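Local coordinates for amidohydrolase (Staphylococcus aureus, PDB 3NUR), which is a putative metal-dependent amidohydrolase with a TIM-barrel fold, probably hydrolysing carbon–nitrogen bonds of linear amides other than peptide bonds, at residues P195-S198 and D199-Q202; Y204-N208 and Y209-T213. One frame throughout, in Å; residues are numbered along the deposited sequence.

Contact 1 (P195-S198 and D199-Q202); sequences PVNS and DIYQ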
loop_
_atom_site.group_PDB
_atom_site.type_symbol
_atom_site.label_atom_id
_atom_site.label_comp_id
_atom_site.label_asym_id
_atom_site.label_seq_id
_atom_site.Cartn_x
_atom_site.Cartn_y
_atom_site.Cartn_z
ATOM N N PRO A 195 -5.733 -7.697 -9.427
ATOM C CA PRO A 195 -6.422 -8.938 -9.844
ATOM C C PRO A 195 -5.607 -10.210 -9.626
ATOM O O PRO A 195 -4.403 -10.233 -9.907
ATOM C CB PRO A 195 -6.705 -8.689 -11.331
ATOM C CG PRO A 195 -6.943 -7.206 -11.388
ATOM C CD PRO A 195 -5.885 -6.643 -10.455
ATOM N N VAL A 196 -6.258 -11.257 -9.108
ATOM C CA VAL A 196 -5.608 -12.549 -8.860
ATOM C C VAL A 196 -5.354 -13.260 -10.196
ATOM O O VAL A 196 -6.001 -12.948 -11.209
ATOM C CB VAL A 196 -6.392 -13.479 -7.884
ATOM C CG1 VAL A 196 -6.506 -12.872 -6.480
ATOM C CG2 VAL A 196 -7.773 -13.839 -8.443
ATOM N N ASN A 197 -4.437 -14.235 -10.183
ATOM C CA ASN A 197 -4.118 -15.002 -11.391
ATOM C C ASN A 197 -5.313 -15.859 -11.809
ATOM O O ASN A 197 -6.169 -16.169 -10.975
ATOM C CB ASN A 197 -2.797 -15.801 -11.240
ATOM C CG ASN A 197 -2.826 -17.159 -10.571
ATOM O OD1 ASN A 197 -3.844 -17.858 -10.503
ATOM N ND2 ASN A 197 -1.650 -17.614 -10.148
ATOM N N SER A 198 -5.396 -16.197 -13.102
ATOM C CA SER A 198 -6.520 -16.951 -13.647
ATOM C C SER A 198 -6.759 -18.303 -12.946
ATOM O O SER A 198 -7.914 -18.715 -12.801
ATOM C CB SER A 198 -6.363 -17.123 -15.154
ATOM O OG SER A 198 -5.332 -18.053 -15.438
ATOM N N ASP A 199 -5.689 -18.978 -12.504
ATOM C CA ASP A 199 -5.812 -20.277 -11.843
ATOM C C ASP A 199 -6.516 -20.162 -10.474
ATOM O O ASP A 199 -7.381 -20.982 -10.155
ATOM C CB ASP A 199 -4.474 -21.053 -11.846
ATOM C CG ASP A 199 -3.654 -21.059 -10.578
ATOM O OD1 ASP A 199 -2.604 -20.387 -10.551
ATOM O OD2 ASP A 199 -3.992 -21.831 -9.657
ATOM N N ILE A 200 -6.199 -19.094 -9.705
ATOM C CA ILE A 200 -6.878 -18.804 -8.428
ATOM C C ILE A 200 -8.359 -18.408 -8.718
ATOM O O ILE A 200 -9.276 -18.877 -8.024
ATOM C CB ILE A 200 -6.109 -17.689 -7.649
ATOM C CG1 ILE A 200 -4.666 -18.132 -7.234
ATOM C CG2 ILE A 200 -6.920 -17.159 -6.441
ATOM C CD1 ILE A 200 -4.509 -19.473 -6.437
ATOM N N TYR A 201 -8.592 -17.546 -9.731
ATOM C CA TYR A 201 -9.953 -17.121 -10.066
ATOM C C TYR A 201 -10.847 -18.333 -10.378
ATOM O O TYR A 201 -11.962 -18.428 -9.848
ATOM C CB TYR A 201 -9.956 -16.143 -11.254
ATOM C CG TYR A 201 -11.349 -15.714 -11.667
ATOM C CD1 TYR A 201 -12.166 -14.997 -10.797
ATOM C CD2 TYR A 201 -11.867 -16.059 -12.916
ATOM C CE1 TYR A 201 -13.453 -14.600 -11.171
ATOM C CE2 TYR A 201 -13.154 -15.666 -13.302
ATOM C CZ TYR A 201 -13.939 -14.931 -12.426
ATOM O OH TYR A 201 -15.200 -14.541 -12.794
ATOM N N GLN A 202 -10.351 -19.249 -11.230
ATOM C CA GLN A 202 -11.112 -20.447 -11.623
ATOM C C GLN A 202 -11.308 -21.437 -10.449
ATOM O O GLN A 202 -12.379 -22.027 -10.333
ATOM C CB GLN A 202 -10.433 -21.160 -12.819
ATOM C CG GLN A 202 -10.382 -20.349 -14.106
ATOM C CD GLN A 202 -11.714 -20.220 -14.796
ATOM O OE1 GLN A 202 -12.502 -21.168 -14.867
ATOM N NE2 GLN A 202 -11.981 -19.043 -15.343
#
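An N-cap opens helix 198-205, where Asn197 turns its side chain back onto the first turn and takes the backbone N-H of Ile200. The capping bond, Ile200 N to Asn197 OD1, is 2.8 Å long and close to straight, with an N-H...O angle of 161°, and the donor arrives nearly along the C=O axis of the amide. A first torsion of 84°, which lodges CG between the backbone N and the carbonyl carbon, carries OD1 round to this N-H. Asp199 OD1 faces both ends of the same amide: it lies 2.8 Å from Asn197 OD1, two acceptors with no bond between them, and takes only a weak, bent (126°) hydrogen bond from Asn197 ND2 at 3.0 Å. A carboxylate beside the start of a helix would probably be favoured by the helix dipole. In this TIM-barrel chain the cap ends the loop that leaves strand 189-192, and the helical ladder begins at once: Tyr201 N bonds to Asn197 O at 3.1 Å, and Gln202 N to Ser198 O at 2.9 Å. On the apolar side, Val196 crosses Ile200 at about a right angle, its CG2 resting 4.0 Å from Ile200 CG2 and 4.2 Å from Tyr201 CB. From there the Tyr201 ring leads away to touch Ala214 and Ala218 of helix 211-218.

Contact 2 (Y204-N208 and Y209-T213); sequences YYKGN and YPEVT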
loop_
_atom_site.group_PDB
_atom_site.type_symbol
_atom_site.label_atom_id
_atom_site.label_comp_id
_atom_site.label_asym_id
_atom_site.label_seq_id
_atom_site.Cartn_x
_atom_site.Cartn_y
_atom_site.Cartn_z
ATOM N N TYR A 204 -10.994 -20.815 -6.909
ATOM C CA TYR A 204 -11.602 -20.268 -5.703
ATOM C C TYR A 204 -12.825 -19.387 -5.859
ATOM O O TYR A 204 -13.627 -19.319 -4.924
ATOM C CB TYR A 204 -10.539 -19.517 -4.871
ATOM C CG TYR A 204 -9.836 -20.335 -3.798
ATOM C CD1 TYR A 204 -10.259 -21.623 -3.478
ATOM C CD2 TYR A 204 -8.780 -19.798 -3.064
ATOM C CE1 TYR A 204 -9.642 -22.362 -2.470
ATOM C CE2 TYR A 204 -8.153 -20.527 -2.050
ATOM C CZ TYR A 204 -8.599 -21.805 -1.746
ATOM O OH TYR A 204 -7.992 -22.536 -0.756
ATOM N N TYR A 205 -12.900 -18.601 -6.944
ATOM C CA TYR A 205 -13.955 -17.581 -7.058
ATOM C C TYR A 205 -15.078 -17.853 -8.021
ATOM O O TYR A 205 -16.195 -17.416 -7.768
ATOM C CB TYR A 205 -13.354 -16.152 -7.139
ATOM C CG TYR A 205 -12.424 -15.917 -5.963
ATOM C CD1 TYR A 205 -12.926 -15.788 -4.668
ATOM C CD2 TYR A 205 -11.039 -15.960 -6.124
ATOM C CE1 TYR A 205 -12.074 -15.655 -3.569
ATOM C CE2 TYR A 205 -10.178 -15.851 -5.031
ATOM C CZ TYR A 205 -10.699 -15.722 -3.753
ATOM O OH TYR A 205 -9.854 -15.626 -2.665
ATOM N N LYS A 206 -14.824 -18.624 -9.084
ATOM C CA LYS A 206 -15.925 -19.023 -9.955
ATOM C C LYS A 206 -16.723 -20.063 -9.165
ATOM O O LYS A 206 -16.137 -20.925 -8.509
ATOM C CB LYS A 206 -15.400 -19.673 -11.243
ATOM C CG LYS A 206 -14.822 -18.685 -12.234
ATOM C CD LYS A 206 -14.894 -19.238 -13.647
ATOM C CE LYS A 206 -16.154 -18.863 -14.393
ATOM N NZ LYS A 206 -16.151 -19.393 -15.783
ATOM N N GLY A 207 -18.037 -19.945 -9.191
ATOM C CA GLY A 207 -18.885 -20.876 -8.457
ATOM C C GLY A 207 -20.275 -20.925 -9.044
ATOM O O GLY A 207 -20.491 -20.457 -10.162
ATOM N N ASN A 208 -21.221 -21.478 -8.283
ATOM C CA ASN A 208 -22.608 -21.628 -8.727
ATOM C C ASN A 208 -23.419 -20.370 -8.488
ATOM O O ASN A 208 -24.322 -20.320 -7.647
ATOM C CB ASN A 208 -23.231 -22.858 -8.076
ATOM C CG ASN A 208 -24.523 -23.303 -8.714
ATOM O OD1 ASN A 208 -24.954 -22.785 -9.750
ATOM N ND2 ASN A 208 -25.138 -24.305 -8.141
ATOM N N TYR A 209 -23.063 -19.308 -9.231
ATOM C CA TYR A 209 -23.694 -17.995 -9.123
ATOM C C TYR A 209 -23.259 -17.143 -10.327
ATOM O O TYR A 209 -22.328 -17.557 -11.040
ATOM C CB TYR A 209 -23.357 -17.292 -7.766
ATOM C CG TYR A 209 -21.948 -17.531 -7.265
ATOM C CD1 TYR A 209 -20.864 -16.885 -7.845
ATOM C CD2 TYR A 209 -21.690 -18.501 -6.294
ATOM C CE1 TYR A 209 -19.557 -17.146 -7.429
ATOM C CE2 TYR A 209 -20.390 -18.770 -5.870
ATOM C CZ TYR A 209 -19.329 -18.085 -6.439
ATOM O OH TYR A 209 -18.053 -18.347 -6.027
ATOM N N PRO A 210 -23.850 -15.939 -10.540
ATOM C CA PRO A 210 -23.472 -15.143 -11.711
ATOM C C PRO A 210 -22.015 -14.734 -11.787
ATOM O O PRO A 210 -21.313 -14.659 -10.772
ATOM C CB PRO A 210 -24.413 -13.922 -11.641
ATOM C CG PRO A 210 -25.581 -14.397 -10.850
ATOM C CD PRO A 210 -24.983 -15.300 -9.819
ATOM N N GLU A 211 -21.563 -14.484 -13.018
ATOM C CA GLU A 211 -20.195 -14.063 -13.287
ATOM C C GLU A 211 -19.845 -12.770 -12.597
ATOM O O GLU A 211 -18.719 -12.655 -12.120
ATOM C CB GLU A 211 -19.925 -13.962 -14.800
ATOM C CG GLU A 211 -18.436 -13.962 -15.148
ATOM C CD GLU A 211 -17.635 -15.234 -14.889
ATOM O OE1 GLU A 211 -18.226 -16.255 -14.464
ATOM O OE2 GLU A 211 -16.404 -15.207 -15.125
ATOM N N VAL A 212 -20.782 -11.796 -12.540
ATOM C CA VAL A 212 -20.522 -10.526 -11.849
ATOM C C VAL A 212 -20.231 -10.784 -10.369
ATOM O O VAL A 212 -19.397 -10.088 -9.787
ATOM C CB VAL A 212 -21.612 -9.435 -12.059
ATOM C CG1 VAL A 212 -22.985 -9.895 -11.571
ATOM C CG2 VAL A 212 -21.216 -8.104 -11.420
ATOM N N THR A 213 -20.928 -11.774 -9.774
ATOM C CA THR A 213 -20.712 -12.177 -8.378
ATOM C C THR A 213 -19.300 -12.757 -8.230
ATOM O O THR A 213 -18.576 -12.373 -7.322
ATOM C CB THR A 213 -21.816 -13.131 -7.895
ATOM O OG1 THR A 213 -23.041 -12.403 -7.853
ATOM C CG2 THR A 213 -21.539 -13.700 -6.501
HETATM O O HOH W 1 -19.349 -18.069 -11.229
#
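Tyr209 folds its ring back over Gly207 and Asn208, laying one face against the backbone of Gly207 and bringing its hydroxyl to the last turn of helix 198-205. Gly207 CA sits 3.9 Å from the ring centroid and 28° off the ring normal, a CH-pi contact over the face; a glycine lets the main chain come this close to the ring. With chi1 at 37°, CG lies between the backbone N and the carbonyl carbon, which swings the ring over the preceding residues instead of outward. Its OH then donates to Tyr205 O at 2.7 Å; that oxygen lies at the ring edge, in plane, whereas the hydroxyl stands 49° out of the carbonyl plane. Beside the ring the chain kinks through an inverse gamma turn centred on Asn208, closed by a weak bond from Tyr209 N to Gly207 O at 3.0 Å. A water bridges this bend, which joins helix 198-205 to helix 211-218 with Pro210 as N-cap, accepting from Gly207 N and donating to Tyr209 O. Farther out, Lys206 bends at chi3 and crosses Glu211 obliquely: CE comes within 3.3 Å of Glu211 OE1, while NZ makes a long salt bridge of 4.0 Å to the same oxygen. Glu211 OE2 is hydrogen-bonded to Tyr201 OH, so the carboxylate probably gains more fixed orientation from the tyrosine than from the distant ammonium.

How the contacts relate
Both contacts are local and lie at the surface of the chain, their centres 12 Å apart, and they share helix 198-205: contact 1 starts it, and contact 2 leads from it into helix 211-218. In contact 1 the backbone bonds are regular and the side-chain bonding serves the cap, whereas contact 2 combines a ring over glycine, a bridging water and a weak turn bond, with a long ion pair at its rim. They meet directly, and not only through Tyr201 and Glu211. Tyr201 O lies 3.0 Å from Lys206 N in a probable hydrogen bond, and Ile200 CG2 packs 3.8 Å from Tyr205 CE2, the buried tyrosine of contact 2, whose ring stands edge-to-face with Phe217.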